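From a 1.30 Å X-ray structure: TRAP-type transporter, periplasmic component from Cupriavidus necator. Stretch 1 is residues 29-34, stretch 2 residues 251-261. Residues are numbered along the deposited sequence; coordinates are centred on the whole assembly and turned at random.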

ATOM      1  N   TYR A  29       7.393  26.898  16.344  1.00 46.25           N
ATOM      2  CA  TYR A  29       6.905  25.565  15.990  1.00 40.16           C
ATOM      3  C   TYR A  29       5.691  25.173  16.833  1.00 43.84           C
ATOM      4  O   TYR A  29       5.643  25.463  18.031  1.00 44.54           O
ATOM      5  CB  TYR A  29       7.992  24.511  16.220  1.00 35.46           C
ATOM      6  CG  TYR A  29       9.158  24.487  15.245  1.00 33.27           C
ATOM      7  CD1 TYR A  29       9.293  25.444  14.236  1.00 30.78           C
ATOM      8  CD2 TYR A  29      10.121  23.478  15.326  1.00 33.45           C
ATOM      9  CE1 TYR A  29      10.366  25.408  13.351  1.00 27.72           C
ATOM     10  CE2 TYR A  29      11.197  23.437  14.452  1.00 33.19           C
ATOM     11  CZ  TYR A  29      11.314  24.396  13.464  1.00 31.27           C
ATOM     12  OH  TYR A  29      12.389  24.330  12.607  1.00 30.25           O
ATOM     13  N   LYS A  30       4.721  24.510  16.204  1.00 36.80           N
ATOM     14  CA  LYS A  30       3.624  23.845  16.912  1.00 36.71           C
ATOM     15  C   LYS A  30       4.154  23.015  18.103  1.00 29.73           C
ATOM     16  O   LYS A  30       5.237  22.436  18.031  1.00 33.40           O
ATOM     17  CB  LYS A  30       2.902  22.883  15.956  1.00 28.39           C
ATOM     18  CG  LYS A  30       1.718  23.374  15.083  1.00 33.08           C
ATOM     19  CD  LYS A  30       1.474  22.324  13.945  1.00 35.19           C
ATOM     20  CE  LYS A  30       0.004  22.133  13.517  1.00 40.40           C
ATOM     21  NZ  LYS A  30      -0.395  22.960  12.319  1.00 39.09           N
ATOM     22  N   SER A  31       3.373  22.924  19.174  1.00 28.70           N
ATOM     23  CA  SER A  31       3.681  22.044  20.304  1.00 26.48           C
ATOM     24  C   SER A  31       3.509  20.539  19.985  1.00 32.04           C
ATOM     25  O   SER A  31       4.128  19.678  20.618  1.00 29.56           O
ATOM     26  CB  SER A  31       2.763  22.382  21.472  1.00 42.18           C
ATOM     27  OG  SER A  31       2.944  21.460  22.532  1.00 42.87           O
ATOM     28  N   GLU A  32       2.634  20.214  19.044  1.00 24.69           N
ATOM     29  CA  GLU A  32       2.439  18.821  18.646  1.00 25.62           C
ATOM     30  C   GLU A  32       2.107  18.808  17.181  1.00 25.43           C
ATOM     31  O   GLU A  32       1.319  19.631  16.716  1.00 26.78           O
ATOM     32  CB  GLU A  32       1.309  18.197  19.461  1.00 24.01           C
ATOM     33  CG  GLU A  32       1.063  16.722  19.222  1.00 34.02           C
ATOM     34  CD  GLU A  32       0.160  16.143  20.297  1.00 39.54           C
ATOM     35  OE1 GLU A  32      -1.074  16.316  20.194  1.00 33.11           O
ATOM     36  OE2 GLU A  32       0.689  15.556  21.270  1.00 36.61           O
ATOM     37  N   TYR A  33       2.735  17.892  16.443  1.00 21.86           N
ATOM     38  CA  TYR A  33       2.429  17.698  15.037  1.00 20.62           C
ATOM     39  C   TYR A  33       1.667  16.402  14.898  1.00 18.63           C
ATOM     40  O   TYR A  33       1.858  15.498  15.686  1.00 21.20           O
ATOM     41  CB  TYR A  33       3.707  17.665  14.199  1.00 19.58           C
ATOM     42  CG  TYR A  33       4.381  19.018  14.131  1.00 21.08           C
ATOM     43  CD1 TYR A  33       5.275  19.418  15.112  1.00 26.02           C
ATOM     44  CD2 TYR A  33       4.088  19.899  13.107  1.00 20.92           C
ATOM     45  CE1 TYR A  33       5.881  20.669  15.068  1.00 22.86           C
ATOM     46  CE2 TYR A  33       4.683  21.168  13.063  1.00 22.09           C
ATOM     47  CZ  TYR A  33       5.579  21.521  14.042  1.00 23.08           C
ATOM     48  OH  TYR A  33       6.176  22.774  14.027  1.00 26.77           O
ATOM     49  N   LYS A  34       0.791  16.361  13.916  1.00 18.01           N
ATOM     50  CA  LYS A  34      -0.094  15.222  13.757  1.00 17.03           C
ATOM     51  C   LYS A  34       0.338  14.361  12.565  1.00 15.96           C
ATOM     52  O   LYS A  34       0.392  14.849  11.444  1.00 15.86           O
ATOM     53  CB  LYS A  34      -1.520  15.733  13.550  1.00 17.19           C
ATOM     54  CG  LYS A  34      -1.975  16.716  14.586  1.00 19.38           C
ATOM     55  CD  LYS A  34      -3.420  17.079  14.348  1.00 25.26           C
ATOM     56  CE  LYS A  34      -3.892  18.088  15.373  1.00 26.87           C
ATOM     57  NZ  LYS A  34      -5.136  18.751  14.911  1.00 41.75           N
TER
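Stretch 2, residues 251-261: QIWESWTPADR

How does stretch 2 lie on stretch 1? Stretch 2 begins in a helix that starts earlier in the chain, Trp256 and Thr257 form an extended link, and a second helix starts at Pro258. This bend rests against Tyr29 and Tyr33, with 338 Å² buried in all, both sides summed. The backbones stay apart: the nearest CA atoms, of Tyr29 and Trp256, are 7.5 Å from each other, so the side chains of stretch 1 reach across, meeting both side chains and backbone of stretch 2.

What satisfies the hydroxyl of Tyr29? It works both ways. Thr257 N donates to Tyr29 OH at 2.9 Å, and Tyr29 OH donates to Asp260 OD2 at 2.6 Å. The phenol thus reaches into the start of the second helix, where Asp260 N also donates to Thr257 OG1 at 3.1 Å, the N-cap bond. Tyr29 OH bonds the same two residues through other atoms.

How does Trp256 meet the two tyrosines? Its indole presents an edge to a face of each ring. The five-membered ring lies 4.6 Å, centroid to centroid, from the Tyr29 ring with planes at 56°, and 5.2 Å from the Tyr33 ring at 72°, the latter offset. Trp256 NE1 is not left unpaired in this buried setting, for it donates to Tyr33 OH at 3.2 Å.

What else does the Tyr33 hydroxyl meet? Lys30 N donates to Tyr33 OH at 3.1 Å, a weak bond within stretch 1. Water 1 lies 2.8 Å from Tyr33 OH and donates to Ser255 OG at 2.5 Å, bridging the stretches; Ser255 OG in turn donates to Ile252 O at 2.6 Å. Apolar packing adds Ile252 CG2, 3.8 Å from Tyr33 CE2. Separately, Ile252 CD1 comes within 3.8 Å of Lys30 NZ, an amine hydrogen-bonded elsewhere in the structure.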

ATOM      1  N   GLN A 251       3.550  23.529   3.855  1.00 27.45           N
ATOM      2  CA  GLN A 251       3.694  24.697   4.725  1.00 29.24           C
ATOM      3  C   GLN A 251       4.322  24.324   6.074  1.00 28.98           C
ATOM      4  O   GLN A 251       5.068  25.098   6.658  1.00 33.38           O
ATOM      5  CB  GLN A 251       2.362  25.421   4.888  1.00 30.20           C
ATOM      6  CG  GLN A 251       1.914  26.159   3.623  1.00 37.15           C
ATOM      7  CD  GLN A 251       1.204  25.264   2.626  1.00 42.18           C
ATOM      8  OE1 GLN A 251       0.557  24.290   3.003  1.00 34.95           O
ATOM      9  NE2 GLN A 251       1.317  25.598   1.339  1.00 44.23           N
ATOM     10  N   ILE A 252       4.043  23.110   6.555  1.00 27.30           N
ATOM     11  CA  ILE A 252       4.686  22.616   7.761  1.00 27.05           C
ATOM     12  C   ILE A 252       6.166  22.465   7.465  1.00 27.11           C
ATOM     13  O   ILE A 252       7.025  22.898   8.241  1.00 28.18           O
ATOM     14  CB  ILE A 252       4.096  21.241   8.180  1.00 25.36           C
ATOM     15  CG1 ILE A 252       2.642  21.408   8.619  1.00 25.38           C
ATOM     16  CG2 ILE A 252       4.923  20.614   9.281  1.00 25.01           C
ATOM     17  CD1 ILE A 252       2.460  22.181   9.906  1.00 31.70           C
ATOM     18  N   TRP A 253       6.464  21.854   6.322  1.00 26.07           N
ATOM     19  CA  TRP A 253       7.844  21.668   5.878  1.00 26.15           C
ATOM     20  C   TRP A 253       8.598  23.012   5.884  1.00 28.33           C
ATOM     21  O   TRP A 253       9.639  23.115   6.520  1.00 29.69           O
ATOM     22  CB  TRP A 253       7.845  21.022   4.492  1.00 25.11           C
ATOM     23  CG  TRP A 253       9.188  20.686   3.919  1.00 25.01           C
ATOM     24  CD1 TRP A 253       9.790  21.302   2.856  1.00 30.05           C
ATOM     25  CD2 TRP A 253      10.112  19.680   4.373  1.00 25.90           C
ATOM     26  NE1 TRP A 253      11.013  20.728   2.605  1.00 32.13           N
ATOM     27  CE2 TRP A 253      11.244  19.745   3.529  1.00 32.96           C
ATOM     28  CE3 TRP A 253      10.096  18.738   5.407  1.00 25.58           C
ATOM     29  CZ2 TRP A 253      12.339  18.894   3.678  1.00 31.94           C
ATOM     30  CZ3 TRP A 253      11.196  17.901   5.558  1.00 25.76           C
ATOM     31  CH2 TRP A 253      12.292  17.979   4.695  1.00 24.41           C
ATOM     32  N   GLU A 254       8.036  24.016   5.203  1.00 29.33           N
ATOM     33  CA  GLU A 254       8.663  25.339   5.050  1.00 31.48           C
ATOM     34  C   GLU A 254       8.713  26.082   6.363  1.00 32.85           C
ATOM     35  O   GLU A 254       9.542  26.996   6.522  1.00 34.62           O
ATOM     36  CB  GLU A 254       7.899  26.163   4.007  1.00 32.37           C
ATOM     37  CG  GLU A 254       8.125  25.686   2.588  1.00 31.65           C
ATOM     38  CD  GLU A 254       7.241  26.370   1.570  1.00 40.51           C
ATOM     39  OE1 GLU A 254       6.674  27.438   1.889  1.00 48.40           O
ATOM     40  OE2 GLU A 254       7.119  25.835   0.443  1.00 44.46           O
ATOM     41  N   SER A 255       7.840  25.742   7.304  1.00 32.24           N
ATOM     42  CA  SER A 255       7.853  26.406   8.604  1.00 33.63           C
ATOM     43  C   SER A 255       9.077  25.988   9.416  1.00 39.21           C
ATOM     44  O   SER A 255       9.499  26.696  10.332  1.00 38.50           O
ATOM     45  CB  SER A 255       6.582  26.126   9.400  1.00 33.07           C
ATOM     46  OG  SER A 255       6.616  24.832   9.995  1.00 32.01           O
ATOM     47  N   TRP A 256       9.650  24.845   9.063  1.00 32.17           N
ATOM     48  CA  TRP A 256      10.832  24.332   9.738  1.00 32.24           C
ATOM     49  C   TRP A 256      12.088  24.953   9.128  1.00 33.52           C
ATOM     50  O   TRP A 256      12.080  25.356   7.967  1.00 33.70           O
ATOM     51  CB  TRP A 256      10.888  22.807   9.594  1.00 30.12           C
ATOM     52  CG  TRP A 256       9.810  22.111  10.357  1.00 31.12           C
ATOM     53  CD1 TRP A 256       9.096  22.605  11.399  1.00 35.08           C
ATOM     54  CD2 TRP A 256       9.316  20.785  10.125  1.00 27.25           C
ATOM     55  NE1 TRP A 256       8.186  21.676  11.840  1.00 30.95           N
ATOM     56  CE2 TRP A 256       8.306  20.547  11.072  1.00 26.79           C
ATOM     57  CE3 TRP A 256       9.635  19.777   9.211  1.00 25.89           C
ATOM     58  CZ2 TRP A 256       7.605  19.339  11.132  1.00 25.11           C
ATOM     59  CZ3 TRP A 256       8.932  18.580   9.271  1.00 23.85           C
ATOM     60  CH2 TRP A 256       7.939  18.377  10.225  1.00 24.01           C
ATOM     61  N   THR A 257      13.160  24.996   9.906  1.00 34.51           N
ATOM     62  CA  THR A 257      14.441  25.513   9.417  1.00 35.84           C
ATOM     63  C   THR A 257      15.045  24.495   8.454  1.00 36.60           C
ATOM     64  O   THR A 257      14.774  23.299   8.568  1.00 32.59           O
ATOM     65  CB  THR A 257      15.449  25.691  10.553  1.00 37.42           C
ATOM     66  OG1 THR A 257      15.693  24.419  11.167  1.00 35.95           O
ATOM     67  CG2 THR A 257      14.944  26.687  11.582  1.00 39.37           C
ATOM     68  N   PRO A 258      15.879  24.947   7.509  1.00 35.28           N
ATOM     69  CA  PRO A 258      16.476  23.971   6.595  1.00 34.02           C
ATOM     70  C   PRO A 258      17.179  22.831   7.341  1.00 33.54           C
ATOM     71  O   PRO A 258      17.142  21.692   6.878  1.00 31.50           O
ATOM     72  CB  PRO A 258      17.465  24.812   5.781  1.00 36.12           C
ATOM     73  CG  PRO A 258      16.876  26.191   5.813  1.00 38.00           C
ATOM     74  CD  PRO A 258      16.284  26.330   7.182  1.00 37.51           C
ATOM     75  N   ALA A 259      17.755  23.114   8.505  1.00 34.46           N
ATOM     76  CA  ALA A 259      18.515  22.113   9.246  1.00 34.07           C
ATOM     77  C   ALA A 259      17.572  21.041   9.815  1.00 32.21           C
ATOM     78  O   ALA A 259      17.885  19.841   9.820  1.00 31.01           O
ATOM     79  CB  ALA A 259      19.313  22.758  10.354  1.00 37.08           C
ATOM     80  N   ASP A 260      16.425  21.482  10.310  1.00 32.14           N
ATOM     81  CA  ASP A 260      15.425  20.556  10.842  1.00 31.07           C
ATOM     82  C   ASP A 260      14.795  19.735   9.733  1.00 28.56           C
ATOM     83  O   ASP A 260      14.460  18.547   9.914  1.00 27.06           O
ATOM     84  CB  ASP A 260      14.335  21.318  11.583  1.00 31.16           C
ATOM     85  CG  ASP A 260      14.769  21.732  12.963  1.00 36.46           C
ATOM     86  OD1 ASP A 260      15.725  21.099  13.478  1.00 33.05           O
ATOM     87  OD2 ASP A 260      14.168  22.676  13.535  1.00 33.98           O
ATOM     88  N   ARG A 261      14.610  20.355   8.579  1.00 28.67           N
ATOM     89  CA  ARG A 261      14.091  19.632   7.435  1.00 28.53           C
ATOM     90  C   ARG A 261      15.023  18.474   7.144  1.00 26.14           C
ATOM     91  O   ARG A 261      14.567  17.362   6.875  1.00 24.49           O
ATOM     92  CB  ARG A 261      13.934  20.558   6.225  1.00 27.66           C
ATOM     93  CG  ARG A 261      12.838  21.600   6.431  1.00 34.37           C
ATOM     94  CD  ARG A 261      12.687  22.508   5.236  1.00 37.50           C
ATOM     95  NE  ARG A 261      12.313  23.859   5.653  1.00 37.47           N
ATOM     96  CZ  ARG A 261      12.839  24.980   5.174  1.00 38.12           C
ATOM     97  NH1 ARG A 261      13.780  24.945   4.237  1.00 38.91           N
ATOM     98  NH2 ARG A 261      12.414  26.144   5.641  1.00 38.78           N
TER
HETATM   99  O   HOH W   1       5.154  24.410  12.024  1.00 29.85           O